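Putative lipoprotein (Bacteroides ovatus, PDB 3OQQ) is of unknown function but is probably an extracellular lipoprotein, rich in beta strands, that binds calcium ions. Local coordinates at residues 123-128 with 152-157; 177-182 with 300-305; 93-98 with 387-392; 35-40 with 49-54. One frame throughout, in Å; residues are numbered along the deposited sequence. Where two conformers were deposited one is given.

Contact 1. Residues 123-128 with 152-157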
loop_
_atom_site.group_PDB
_atom_site.type_symbol
_atom_site.label_atom_id
_atom_site.label_comp_id
_atom_site.label_asym_id
_atom_site.label_seq_id
_atom_site.Cartn_x
_atom_site.Cartn_y
_atom_site.Cartn_z
ATOM N N TYR A 123 -5.262 9.099 -8.567
ATOM C CA TYR A 123 -4.461 9.277 -7.366
ATOM C C TYR A 123 -3.565 8.056 -7.224
ATOM O O TYR A 123 -3.953 6.966 -7.654
ATOM C CB TYR A 123 -5.359 9.442 -6.144
ATOM C CG TYR A 123 -6.083 10.760 -6.106
ATOM C CD1 TYR A 123 -5.456 11.911 -5.631
ATOM C CD2 TYR A 123 -7.410 10.860 -6.513
ATOM C CE1 TYR A 123 -6.124 13.137 -5.593
ATOM C CE2 TYR A 123 -8.091 12.078 -6.469
ATOM C CZ TYR A 123 -7.442 13.215 -6.016
ATOM O OH TYR A 123 -8.110 14.415 -5.972
ATOM N N HIS A 124 -2.376 8.218 -6.646
ATOM C CA HIS A 124 -1.469 7.089 -6.518
ATOM C C HIS A 124 -0.794 7.085 -5.158
ATOM O O HIS A 124 -0.247 8.119 -4.733
ATOM C CB HIS A 124 -0.392 7.117 -7.652
ATOM C CG HIS A 124 0.620 6.005 -7.583
ATOM N ND1 HIS A 124 1.971 6.266 -7.559
ATOM C CD2 HIS A 124 0.433 4.660 -7.568
ATOM C CE1 HIS A 124 2.568 5.081 -7.526
ATOM N NE2 HIS A 124 1.679 4.086 -7.544
ATOM N N ASN A 125 -0.817 5.909 -4.479
ATOM C CA ASN A 125 -0.112 5.723 -3.203
ATOM C C ASN A 125 0.546 4.331 -3.183
ATOM O O ASN A 125 -0.090 3.326 -3.513
ATOM C CB ASN A 125 -1.039 5.935 -1.990
ATOM C CG ASN A 125 -0.348 5.771 -0.662
ATOM O OD1 ASN A 125 -0.657 4.862 0.120
ATOM N ND2 ASN A 125 0.625 6.624 -0.375
ATOM N N THR A 126 1.828 4.289 -2.832
ATOM C CA THR A 126 2.603 3.041 -2.787
ATOM C C THR A 126 3.508 3.059 -1.544
ATOM O O THR A 126 3.823 4.124 -1.018
ATOM C CB THR A 126 3.376 2.806 -4.119
ATOM O OG1 THR A 126 4.035 1.540 -4.077
ATOM C CG2 THR A 126 4.382 3.921 -4.457
ATOM N N GLY A 127 3.878 1.878 -1.072
ATOM C CA GLY A 127 4.748 1.720 0.078
ATOM C C GLY A 127 5.113 0.266 0.288
ATOM O O GLY A 127 4.751 -0.606 -0.507
ATOM N N VAL A 128 5.841 0.003 1.356
ATOM C CA VAL A 128 6.216 -1.355 1.736
ATOM C C VAL A 128 5.725 -1.569 3.150
ATOM O O VAL A 128 5.895 -0.700 4.006
ATOM C CB VAL A 128 7.728 -1.725 1.551
ATOM C CG1 VAL A 128 8.644 -0.948 2.509
ATOM C CG2 VAL A 128 7.929 -3.246 1.684
ATOM N N PHE A 152 5.804 -6.933 2.346
ATOM C CA PHE A 152 5.116 -6.831 1.069
ATOM C C PHE A 152 4.997 -5.430 0.609
ATOM O O PHE A 152 4.747 -4.543 1.403
ATOM C CB PHE A 152 3.735 -7.489 1.094
ATOM C CG PHE A 152 2.686 -6.923 2.020
ATOM C CD1 PHE A 152 2.558 -7.398 3.325
ATOM C CD2 PHE A 152 1.735 -6.021 1.549
ATOM C CE1 PHE A 152 1.531 -6.954 4.148
ATOM C CE2 PHE A 152 0.717 -5.562 2.384
ATOM C CZ PHE A 152 0.611 -6.056 3.673
ATOM N N GLU A 153 5.134 -5.237 -0.688
ATOM C CA GLU A 153 4.946 -3.934 -1.327
ATOM C C GLU A 153 3.529 -3.782 -1.767
ATOM O O GLU A 153 2.891 -4.750 -2.183
ATOM C CB GLU A 153 5.857 -3.775 -2.556
ATOM C CG GLU A 153 7.291 -4.192 -2.316
ATOM C CD GLU A 153 8.257 -3.915 -3.452
ATOM O OE1 GLU A 153 7.792 -3.761 -4.605
ATOM O OE2 GLU A 153 9.478 -3.837 -3.178
ATOM N N TYR A 154 3.032 -2.572 -1.739
ATOM C CA TYR A 154 1.678 -2.373 -2.229
ATOM C C TYR A 154 1.657 -1.204 -3.145
ATOM O O TYR A 154 2.497 -0.310 -3.041
ATOM C CB TYR A 154 0.659 -2.175 -1.091
ATOM C CG TYR A 154 0.748 -0.820 -0.424
ATOM C CD1 TYR A 154 0.018 0.267 -0.907
ATOM C CD2 TYR A 154 1.573 -0.616 0.679
ATOM C CE1 TYR A 154 0.071 1.507 -0.284
ATOM C CE2 TYR A 154 1.618 0.621 1.324
ATOM C CZ TYR A 154 0.896 1.687 0.812
ATOM O OH TYR A 154 0.944 2.918 1.412
ATOM N N ASP A 155 0.625 -1.155 -3.977
ATOM C CA ASP A 155 0.406 -0.047 -4.898
ATOM C C ASP A 155 -1.067 0.142 -5.052
ATOM O O ASP A 155 -1.769 -0.790 -5.428
ATOM C CB ASP A 155 1.052 -0.329 -6.265
ATOM C CG ASP A 155 1.153 0.920 -7.111
ATOM O OD1 ASP A 155 0.101 1.385 -7.619
ATOM O OD2 ASP A 155 2.274 1.442 -7.257
ATOM N N LEU A 156 -1.528 1.350 -4.773
ATOM C CA LEU A 156 -2.936 1.724 -4.899
ATOM C C LEU A 156 -3.079 2.883 -5.880
ATOM O O LEU A 156 -2.354 3.865 -5.771
ATOM C CB LEU A 156 -3.526 2.112 -3.527
ATOM C CG LEU A 156 -4.000 0.975 -2.643
ATOM C CD1 LEU A 156 -3.940 1.357 -1.168
ATOM C CD2 LEU A 156 -5.410 0.550 -3.020
ATOM N N LYS A 157 -4.016 2.750 -6.846
ATOM C CA LYS A 157 -4.371 3.745 -7.854
ATOM C C LYS A 157 -5.885 3.871 -7.867
ATOM O O LYS A 157 -6.582 2.870 -8.032
ATOM C CB LYS A 157 -3.852 3.374 -9.259
ATOM C CG LYS A 157 -2.511 3.942 -9.641
ATOM C CD LYS A 157 -2.056 3.429 -11.014
ATOM C CE LYS A 157 -1.130 2.224 -10.939
ATOM N NZ LYS A 157 0.193 2.532 -10.315
HETATM O O HOH W 1 5.237 0.966 -6.549
#

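Contact 2. Residues 177-182 with 300-305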
loop_
_atom_site.group_PDB
_atom_site.type_symbol
_atom_site.label_atom_id
_atom_site.label_comp_id
_atom_site.label_asym_id
_atom_site.label_seq_id
_atom_site.Cartn_x
_atom_site.Cartn_y
_atom_site.Cartn_z
ATOM N N LEU A 177 -7.324 0.188 -8.403
ATOM C CA LEU A 177 -6.391 -0.859 -8.771
ATOM C C LEU A 177 -5.390 -1.019 -7.622
ATOM O O LEU A 177 -4.640 -0.075 -7.311
ATOM C CB LEU A 177 -5.674 -0.582 -10.109
ATOM C CG LEU A 177 -4.764 -1.700 -10.644
ATOM C CD1 LEU A 177 -5.602 -2.892 -11.119
ATOM C CD2 LEU A 177 -3.918 -1.188 -11.816
ATOM N N LEU A 178 -5.408 -2.205 -6.977
ATOM C CA LEU A 178 -4.491 -2.555 -5.903
ATOM C C LEU A 178 -3.593 -3.719 -6.279
ATOM O O LEU A 178 -4.080 -4.758 -6.714
ATOM C CB LEU A 178 -5.248 -2.919 -4.609
ATOM C CG LEU A 178 -4.421 -3.609 -3.487
ATOM C CD1 LEU A 178 -3.567 -2.628 -2.728
ATOM C CD2 LEU A 178 -5.294 -4.354 -2.531
ATOM N N THR A 179 -2.280 -3.572 -6.031
ATOM C CA THR A 179 -1.368 -4.692 -6.145
ATOM C C THR A 179 -0.776 -4.892 -4.790
ATOM O O THR A 179 -0.580 -3.923 -4.054
ATOM C CB THR A 179 -0.305 -4.581 -7.251
ATOM O OG1 THR A 179 0.523 -3.439 -7.068
ATOM C CG2 THR A 179 -0.891 -4.656 -8.647
ATOM N N LEU A 180 -0.553 -6.157 -4.438
ATOM C CA LEU A 180 0.112 -6.620 -3.219
ATOM C C LEU A 180 1.175 -7.596 -3.667
ATOM O O LEU A 180 0.839 -8.629 -4.287
ATOM C CB LEU A 180 -0.877 -7.288 -2.240
ATOM C CG LEU A 180 -2.055 -6.465 -1.707
ATOM C CD1 LEU A 180 -3.027 -7.353 -0.976
ATOM C CD2 LEU A 180 -1.584 -5.327 -0.802
ATOM N N ASP A 181 2.452 -7.230 -3.464
ATOM C CA ASP A 181 3.592 -8.038 -3.922
ATOM C C ASP A 181 4.396 -8.550 -2.765
ATOM O O ASP A 181 4.926 -7.738 -2.014
ATOM C CB ASP A 181 4.506 -7.204 -4.856
ATOM C CG ASP A 181 3.799 -6.691 -6.087
ATOM O OD1 ASP A 181 2.771 -7.313 -6.495
ATOM O OD2 ASP A 181 4.226 -5.652 -6.619
ATOM N N VAL A 182 4.525 -9.889 -2.640
ATOM C CA VAL A 182 5.289 -10.520 -1.555
ATOM C C VAL A 182 6.786 -10.362 -1.805
ATOM O O VAL A 182 7.340 -10.973 -2.720
ATOM C CB VAL A 182 4.936 -12.011 -1.322
ATOM C CG1 VAL A 182 5.649 -12.541 -0.071
ATOM C CG2 VAL A 182 3.437 -12.216 -1.210
ATOM N N ARG A 300 2.276 -11.859 -6.756
ATOM C CA ARG A 300 1.448 -10.660 -6.800
ATOM C C ARG A 300 -0.033 -10.969 -6.755
ATOM O O ARG A 300 -0.507 -11.807 -7.535
ATOM C CB ARG A 300 1.783 -9.837 -8.088
ATOM C CG ARG A 300 0.679 -8.825 -8.528
ATOM C CD ARG A 300 1.146 -7.894 -9.633
ATOM N NE ARG A 300 2.072 -6.881 -9.108
ATOM C CZ ARG A 300 2.436 -5.775 -9.759
ATOM N NH1 ARG A 300 1.982 -5.533 -10.985
ATOM N NH2 ARG A 300 3.254 -4.902 -9.187
ATOM N N ALA A 301 -0.769 -10.277 -5.853
ATOM C CA ALA A 301 -2.224 -10.259 -5.871
ATOM C C ALA A 301 -2.629 -8.931 -6.530
ATOM O O ALA A 301 -2.081 -7.874 -6.182
ATOM C CB ALA A 301 -2.826 -10.395 -4.469
ATOM N N GLU A 302 -3.514 -8.984 -7.531
ATOM C CA GLU A 302 -3.949 -7.772 -8.220
ATOM C C GLU A 302 -5.468 -7.696 -8.182
ATOM O O GLU A 302 -6.144 -8.656 -8.557
ATOM C CB GLU A 302 -3.421 -7.700 -9.653
ATOM C CG GLU A 302 -3.782 -6.387 -10.336
ATOM C CD GLU A 302 -3.407 -6.312 -11.800
ATOM O OE1 GLU A 302 -2.246 -5.950 -12.093
ATOM O OE2 GLU A 302 -4.262 -6.636 -12.653
ATOM N N VAL A 303 -5.998 -6.570 -7.678
ATOM C CA VAL A 303 -7.443 -6.387 -7.514
ATOM C C VAL A 303 -7.887 -5.102 -8.173
ATOM O O VAL A 303 -7.373 -4.024 -7.876
ATOM C CB VAL A 303 -7.875 -6.401 -6.021
ATOM C CG1 VAL A 303 -9.403 -6.288 -5.891
ATOM C CG2 VAL A 303 -7.368 -7.650 -5.293
ATOM N N ARG A 304 -8.847 -5.230 -9.078
ATOM C CA ARG A 304 -9.500 -4.103 -9.717
ATOM C C ARG A 304 -10.934 -4.058 -9.203
ATOM O O ARG A 304 -11.669 -5.045 -9.332
ATOM C CB ARG A 304 -9.446 -4.246 -11.244
ATOM C CG ARG A 304 -9.985 -3.041 -11.997
ATOM C CD ARG A 304 -9.939 -3.315 -13.473
ATOM N NE ARG A 304 -10.623 -2.288 -14.257
ATOM C CZ ARG A 304 -11.332 -2.543 -15.350
ATOM N NH1 ARG A 304 -11.481 -3.791 -15.775
ATOM N NH2 ARG A 304 -11.910 -1.554 -16.020
ATOM N N LEU A 305 -11.311 -2.958 -8.553
ATOM C CA LEU A 305 -12.682 -2.781 -8.052
ATOM C C LEU A 305 -13.330 -1.662 -8.846
ATOM O O LEU A 305 -12.809 -0.548 -8.841
ATOM C CB LEU A 305 -12.723 -2.474 -6.548
ATOM C CG LEU A 305 -11.954 -3.417 -5.629
ATOM C CD1 LEU A 305 -11.821 -2.821 -4.292
ATOM C CD2 LEU A 305 -12.633 -4.770 -5.499
#

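Contact 3. Residues 93-98 with 387-392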
loop_
_atom_site.group_PDB
_atom_site.type_symbol
_atom_site.label_atom_id
_atom_site.label_comp_id
_atom_site.label_asym_id
_atom_site.label_seq_id
_atom_site.Cartn_x
_atom_site.Cartn_y
_atom_site.Cartn_z
ATOM N N PHE A 93 3.471 6.298 13.904
ATOM C CA PHE A 93 4.437 5.728 12.954
ATOM C C PHE A 93 4.150 6.052 11.458
ATOM O O PHE A 93 4.654 5.353 10.585
ATOM C CB PHE A 93 4.589 4.189 13.163
ATOM C CG PHE A 93 4.993 3.851 14.580
ATOM C CD1 PHE A 93 6.318 3.958 14.988
ATOM C CD2 PHE A 93 4.033 3.462 15.522
ATOM C CE1 PHE A 93 6.681 3.700 16.313
ATOM C CE2 PHE A 93 4.396 3.185 16.836
ATOM C CZ PHE A 93 5.716 3.301 17.226
ATOM N N GLU A 94 3.430 7.137 11.169
ATOM C CA GLU A 94 3.135 7.566 9.788
ATOM C C GLU A 94 4.409 8.078 9.124
ATOM O O GLU A 94 5.120 8.875 9.742
ATOM C CB GLU A 94 2.093 8.722 9.778
ATOM C CG GLU A 94 0.744 8.404 10.403
ATOM C CD GLU A 94 0.597 8.749 11.873
ATOM O OE1 GLU A 94 1.611 9.057 12.547
ATOM O OE2 GLU A 94 -0.549 8.659 12.361
ATOM N N THR A 95 4.707 7.633 7.888
ATOM C CA THR A 95 5.858 8.155 7.134
ATOM C C THR A 95 5.315 9.105 6.065
ATOM O O THR A 95 6.052 9.561 5.191
ATOM C CB THR A 95 6.726 7.057 6.534
ATOM O OG1 THR A 95 5.909 6.171 5.756
ATOM C CG2 THR A 95 7.515 6.308 7.574
ATOM N N ASN A 96 4.013 9.408 6.152
ATOM C CA ASN A 96 3.333 10.295 5.224
ATOM C C ASN A 96 2.574 11.376 5.986
ATOM O O ASN A 96 2.505 11.322 7.212
ATOM C CB ASN A 96 2.395 9.500 4.315
ATOM C CG ASN A 96 1.379 8.604 5.018
ATOM O OD1 ASN A 96 0.917 8.866 6.133
ATOM N ND2 ASN A 96 1.002 7.512 4.362
ATOM N N ARG A 97 1.994 12.342 5.260
ATOM C CA ARG A 97 1.182 13.434 5.796
ATOM C C ARG A 97 0.261 13.974 4.689
ATOM O O ARG A 97 0.509 13.722 3.505
ATOM C CB ARG A 97 2.081 14.552 6.357
ATOM C CG ARG A 97 2.752 15.415 5.287
ATOM C CD ARG A 97 3.563 16.545 5.871
ATOM N NE ARG A 97 4.235 17.309 4.822
ATOM C CZ ARG A 97 3.922 18.555 4.492
ATOM N NH1 ARG A 97 2.967 19.203 5.145
ATOM N NH2 ARG A 97 4.576 19.174 3.522
ATOM N N LEU A 98 -0.790 14.710 5.073
ATOM C CA LEU A 98 -1.686 15.381 4.134
ATOM C C LEU A 98 -1.126 16.745 3.821
ATOM O O LEU A 98 -0.665 17.461 4.723
ATOM C CB LEU A 98 -3.109 15.534 4.689
ATOM C CG LEU A 98 -4.016 14.333 4.615
ATOM C CD1 LEU A 98 -5.339 14.638 5.294
ATOM C CD2 LEU A 98 -4.212 13.854 3.177
ATOM N N LYS A 387 4.501 0.929 7.889
ATOM C CA LYS A 387 4.238 1.181 6.476
ATOM C C LYS A 387 5.217 2.257 6.037
ATOM O O LYS A 387 5.225 3.381 6.562
ATOM C CB LYS A 387 2.781 1.587 6.264
ATOM C CG LYS A 387 2.375 1.699 4.802
ATOM C CD LYS A 387 0.863 1.880 4.724
ATOM C CE LYS A 387 0.419 3.311 4.849
ATOM N NZ LYS A 387 -1.056 3.426 4.708
ATOM N N LEU A 388 6.076 1.882 5.092
ATOM C CA LEU A 388 7.230 2.681 4.695
ATOM C C LEU A 388 7.270 3.050 3.211
ATOM O O LEU A 388 6.626 2.372 2.412
ATOM C CB LEU A 388 8.492 1.817 5.031
ATOM C CG LEU A 388 8.546 1.160 6.433
ATOM C CD1 LEU A 388 9.803 0.381 6.623
ATOM C CD2 LEU A 388 8.455 2.199 7.555
ATOM N N PRO A 389 8.127 4.022 2.792
ATOM C CA PRO A 389 8.309 4.269 1.343
ATOM C C PRO A 389 8.679 2.970 0.635
ATOM O O PRO A 389 9.381 2.125 1.208
ATOM C CB PRO A 389 9.433 5.304 1.318
ATOM C CG PRO A 389 9.244 6.053 2.604
ATOM C CD PRO A 389 8.984 4.949 3.583
ATOM N N VAL A 390 8.151 2.774 -0.568
ATOM C CA VAL A 390 8.205 1.495 -1.303
ATOM C C VAL A 390 9.642 0.958 -1.493
ATOM O O VAL A 390 9.847 -0.251 -1.370
ATOM C CB VAL A 390 7.402 1.519 -2.630
ATOM C CG1 VAL A 390 7.991 2.509 -3.640
ATOM C CG2 VAL A 390 7.252 0.110 -3.218
ATOM N N GLY A 391 10.606 1.840 -1.693
ATOM C CA GLY A 391 11.997 1.413 -1.861
ATOM C C GLY A 391 12.706 0.929 -0.606
ATOM O O GLY A 391 13.838 0.458 -0.706
ATOM N N THR A 392 12.076 1.040 0.589
ATOM C CA THR A 392 12.757 0.670 1.842
ATOM C C THR A 392 13.048 -0.819 1.884
ATOM O O THR A 392 12.143 -1.654 1.689
ATOM C CB THR A 392 11.988 1.126 3.071
ATOM O OG1 THR A 392 11.630 2.493 2.897
ATOM C CG2 THR A 392 12.794 0.946 4.375
HETATM O O HOH W 2 3.857 2.872 9.887
HETATM O O HOH W 3 3.420 5.293 7.039
#

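Contact 4. Residues 35-40 with 49-54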
loop_
_atom_site.group_PDB
_atom_site.type_symbol
_atom_site.label_atom_id
_atom_site.label_comp_id
_atom_site.label_asym_id
_atom_site.label_seq_id
_atom_site.Cartn_x
_atom_site.Cartn_y
_atom_site.Cartn_z
ATOM N N SER A 35 7.176 7.647 -7.363
ATOM C CA SER A 35 7.040 8.972 -6.751
ATOM C C SER A 35 5.802 9.741 -7.263
ATOM O O SER A 35 5.511 10.807 -6.720
ATOM C CB SER A 35 8.321 9.787 -6.956
ATOM O OG SER A 35 8.368 10.418 -8.223
ATOM N N LEU A 36 5.065 9.207 -8.286
ATOM C CA LEU A 36 3.838 9.851 -8.769
ATOM C C LEU A 36 2.795 9.871 -7.651
ATOM O O LEU A 36 2.537 8.839 -7.012
ATOM C CB LEU A 36 3.278 9.122 -9.996
ATOM C CG LEU A 36 2.232 9.866 -10.807
ATOM C CD1 LEU A 36 2.498 9.714 -12.260
ATOM C CD2 LEU A 36 0.826 9.338 -10.501
ATOM N N LEU A 37 2.230 11.047 -7.400
ATOM C CA LEU A 37 1.192 11.263 -6.384
ATOM C C LEU A 37 -0.185 11.350 -7.044
ATOM O O LEU A 37 -1.143 10.768 -6.552
ATOM C CB LEU A 37 1.482 12.551 -5.626
ATOM C CG LEU A 37 2.797 12.607 -4.865
ATOM C CD1 LEU A 37 3.082 14.015 -4.455
ATOM C CD2 LEU A 37 2.772 11.670 -3.643
ATOM N N VAL A 38 -0.271 12.086 -8.162
ATOM C CA VAL A 38 -1.518 12.274 -8.910
ATOM C C VAL A 38 -1.132 12.391 -10.401
ATOM O O VAL A 38 -0.168 13.075 -10.747
ATOM C CB VAL A 38 -2.402 13.445 -8.356
ATOM C CG1 VAL A 38 -1.744 14.802 -8.523
ATOM C CG2 VAL A 38 -3.805 13.440 -8.959
ATOM N N GLY A 39 -1.814 11.609 -11.233
ATOM C CA GLY A 39 -1.569 11.544 -12.668
ATOM C C GLY A 39 -2.723 12.052 -13.500
ATOM O O GLY A 39 -3.863 12.094 -13.019
ATOM N N ASP A 40 -2.410 12.446 -14.767
ATOM C CA ASP A 40 -3.330 12.936 -15.806
ATOM C C ASP A 40 -4.347 13.972 -15.263
ATOM O O ASP A 40 -5.556 13.835 -15.455
ATOM C CB ASP A 40 -4.039 11.738 -16.496
ATOM C CG ASP A 40 -3.094 10.911 -17.360
ATOM O OD1 ASP A 40 -2.235 11.512 -18.047
ATOM O OD2 ASP A 40 -3.229 9.671 -17.370
ATOM N N LEU A 49 -5.292 20.772 -4.930
ATOM C CA LEU A 49 -5.448 19.345 -4.643
ATOM C C LEU A 49 -4.868 18.963 -3.319
ATOM O O LEU A 49 -3.796 19.438 -2.944
ATOM C CB LEU A 49 -4.749 18.485 -5.710
ATOM C CG LEU A 49 -5.289 18.479 -7.137
ATOM C CD1 LEU A 49 -4.334 17.737 -8.037
ATOM C CD2 LEU A 49 -6.643 17.811 -7.209
ATOM N N THR A 50 -5.546 18.066 -2.632
ATOM C CA THR A 50 -5.048 17.480 -1.400
ATOM C C THR A 50 -4.294 16.218 -1.823
ATOM O O THR A 50 -4.780 15.441 -2.657
ATOM C CB THR A 50 -6.197 17.235 -0.407
ATOM O OG1 THR A 50 -6.723 18.507 -0.023
ATOM C CG2 THR A 50 -5.744 16.477 0.838
ATOM N N LEU A 51 -3.078 16.056 -1.305
ATOM C CA LEU A 51 -2.247 14.919 -1.661
ATOM C C LEU A 51 -1.715 14.215 -0.410
ATOM O O LEU A 51 -1.533 14.835 0.639
ATOM C CB LEU A 51 -1.068 15.374 -2.556
ATOM C CG LEU A 51 -1.357 16.188 -3.841
ATOM C CD1 LEU A 51 -0.062 16.693 -4.449
ATOM C CD2 LEU A 51 -2.086 15.369 -4.886
ATOM N N ASN A 52 -1.492 12.914 -0.524
ATOM C CA ASN A 52 -0.894 12.116 0.547
ATOM C C ASN A 52 0.586 12.012 0.160
ATOM O O ASN A 52 0.934 11.310 -0.798
ATOM C CB ASN A 52 -1.617 10.759 0.676
ATOM C CG ASN A 52 -0.932 9.715 1.535
ATOM O OD1 ASN A 52 0.209 9.868 1.965
ATOM N ND2 ASN A 52 -1.608 8.606 1.790
ATOM N N VAL A 53 1.440 12.770 0.845
ATOM C CA VAL A 53 2.853 12.880 0.487
ATOM C C VAL A 53 3.798 12.331 1.580
ATOM O O VAL A 53 3.384 12.328 2.736
ATOM C CB VAL A 53 3.214 14.379 0.175
ATOM C CG1 VAL A 53 2.368 14.931 -0.956
ATOM C CG2 VAL A 53 3.111 15.287 1.413
ATOM N N PRO A 54 5.102 12.028 1.277
ATOM C CA PRO A 54 6.048 11.656 2.354
ATOM C C PRO A 54 6.109 12.744 3.436
ATOM O O PRO A 54 5.995 13.927 3.111
ATOM C CB PRO A 54 7.387 11.514 1.610
ATOM C CG PRO A 54 7.001 11.191 0.198
ATOM C CD PRO A 54 5.775 12.010 -0.044
HETATM O O HOH W 4 -1.754 11.467 -3.402
#

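Contact 1. Residues 123-128 with 152-157
His124 NE2 donates to Asp155 OD2 at 2.7 Å, nearly straight at 171°, across two antiparallel neighbours, strands 122-131 and 150-161. The carboxylate is met on its syn side and lies at the ring edge, near the ring plane. His124 CG stands anti to the backbone N (chi1 178°), which carries the ring across toward strand 150-161. The Lys157 chain bends at chi3 and chi4, and NZ forms a salt bridge with Asp155 OD1 of the same strand at 2.9 Å. A water donates to both Asp155 OD2 and Thr126 OG1.

Thr126 OG1 also donates to Tyr154 O, at 2.6 Å. Gly127 N reaches Tyr154 O at 3.3 Å, so two protein donors hold this oxygen. On the other face of the sheet the Tyr154 ring packs close on the Gly127 backbone, whose N is 3.5 Å above the ring plane toward its rim. Tyr154 OH then donates to Asn125 OD1 at 2.8 Å, from above the carbonyl plane. A leucine in place of Tyr154 would probably uncover part of the Gly127 backbone and cost Asn125 OD1 one of its donors.

Farther out, Leu36 O pairs with His124 ND1, and Gln333 NE2 gives Asn125 OD1 a second donor. Phe335 meets the Tyr154 ring. With both ring nitrogens bonded, the His124 imidazole is fixed in rotation. Lys157 holds the Asp155 carboxylate from its own strand. His124 and the water shared with Thr126 link it to the other, so polar side chains join the strands as well as backbone.

Contact 2. Residues 177-182 with 300-305
Asp181 OD1 accepts from Arg300 NE at 2.7 Å, the shortest polar bond between residues 177-182 and 300-305. Their strands, 173-184 and 298-307, are antiparallel neighbours, and Asp181 and Arg300 form a non-hydrogen-bonded pair. Arg300 grips the carboxylate side-on with two nitrogens. Arg300 NH2 reaches the syn lone pair of Asp181 OD2 at 2.8 Å, with an angle of 171° at the hydrogen. The carboxylate and guanidinium planes are 17° apart, so this salt bridge is nearly flat. A bend at chi3 (-74°) turns NE out of the line of the extended chain, to where it meets Asp181 OD1.

Thr179 follows on the same face of the sheet. Its CG2 sits over the centre of the Arg300 guanidinium, 3.6 Å above the plane, and also touches Glu302 CG. An alanine in place of Arg300 would probably leave the Asp181 carboxylate without its two-pronged partner and Thr179 CG2 without the flat group beneath it. Leu177 CD1 extends this row, packing against Glu302 CG and Arg304 CB. The polar end of Arg304 turns to Glu175 instead.

Leu178, Leu180, Ala301 and Val303 make up the other face. Ile269 of strand 266-272 packs on Leu178, Leu180 and Val303. Beneath the side chains, Leu178 pairs with Val303 and Leu180 with Ala301 through two backbone hydrogen bonds each. Between the apolar side chains of the second pair, Leu180 CB lies 4.3 Å from Ala301 CB.

Contact 3. Residues 93-98 with 387-392
A water-bridged approach of two chain segments joins the start of strand 96-104 to the end of strand 385-388. Thr95 comes just before the first strand, and Lys387 lies in the second. The backbones do not pair directly. Two waters stand between them instead. One donates to Phe93 O at 2.7 Å and accepts from Lys387 N. The other accepts from Thr95 N at 2.8 Å and donates to Lys387 O at 2.7 Å. Both backbone polar atoms of Lys387 thus reach the 93-98 segment through solvent.

Thr95 is the side chain at the centre. Its OG1 sits between the backbone N and the carbonyl carbon (chi1 53°) and approaches Lys387 O to 3.0 Å. The same hydroxyl packs near Pro389 CD. The Thr95 methyl, CG2, touches Leu388 CD2 at 4.2 Å.

Asn96 adds a looser touch, with ND2 near Lys387 CE. The Lys387 ammonium goes elsewhere, to Gln333 and Thr330. Leu388 is tied by backbone hydrogen bonding to Val128 of strand 122-131, while Thr95 and Arg97 bond through their backbones to Ala55 and Val53. The contact therefore brings the strand 46-54 side of the fold up to the strand 122-131 side.

Past Leu388 the chain reverses in a type I beta turn from Pro389 to Thr392. Pro389 O receives both Thr392 N and Thr392 OG1, the hydroxyl at 2.8 Å, from the same face of its carbonyl plane.

Contact 4. Residues 35-40 with 49-54
Leu37 and Val38 both point their side chains toward strand 46-54, although they are consecutive residues. A classic beta bulge explains this, for the two residues together face Val25 of strand 23-26. The chain turns a corner here, and two neighbouring side chains enter the same apolar layer.

Leu37 CG stands anti to the carbonyl carbon (chi1 -61°), and its two methyls then part. Leu37 CD1 meets Val53 CG1 at 3.7 Å and Leu51 CD1 at 4.1 Å. Leu37 CD2 lies against the backbone instead, 3.4 Å from Asn52 O. The Leu37 and Leu51 side chains cross at about a right angle.

Val38 uses one branch. Its CG1 touches Leu51 CD2 at 3.7 Å and Leu49 CD1 at 3.9 Å. Leu51 therefore divides its methyls, CD1 to Leu37 and CD2 to Val38, and sits across both bulge residues.

No direct hydrogen bond joins the two segments. A single water spans the backbones, donating to Leu37 O and accepting from Asn52 N, both at long range. The Asn52 side chain bonds to Ile327 O. Backbone bonds of Leu37 and Gly39 reach His124 and Phe122, which ties the bulged strand to strand 122-131.

The contact thus joins two strands that face each other across a layer of leucine and valine. Cohesion here rests on the fit of branched methyls, with little direction imposed by polar groups.

All four contacts are largely buried, but their chemistry differs. Contacts 1 and 2 are paired antiparallel strands, and strands 150-161 and 173-184 bond to each other between them. Both put mostly polar and charged side chains on one face. Contact 2 has an apolar opposite face, while contact 1 mixes a tyrosine and an asparagine with a leucine there. Contacts 3 and 4 bury much less surface and lack direct strand pairing. Contact 3 relies on waters, contact 4 on methyl groups. They meet where strand 46-54 pairs with strand 96-104. Strand 122-131 of contact 1 reaches both, pairing with strands 385-388 and 36-41. Contact 2 touches neither.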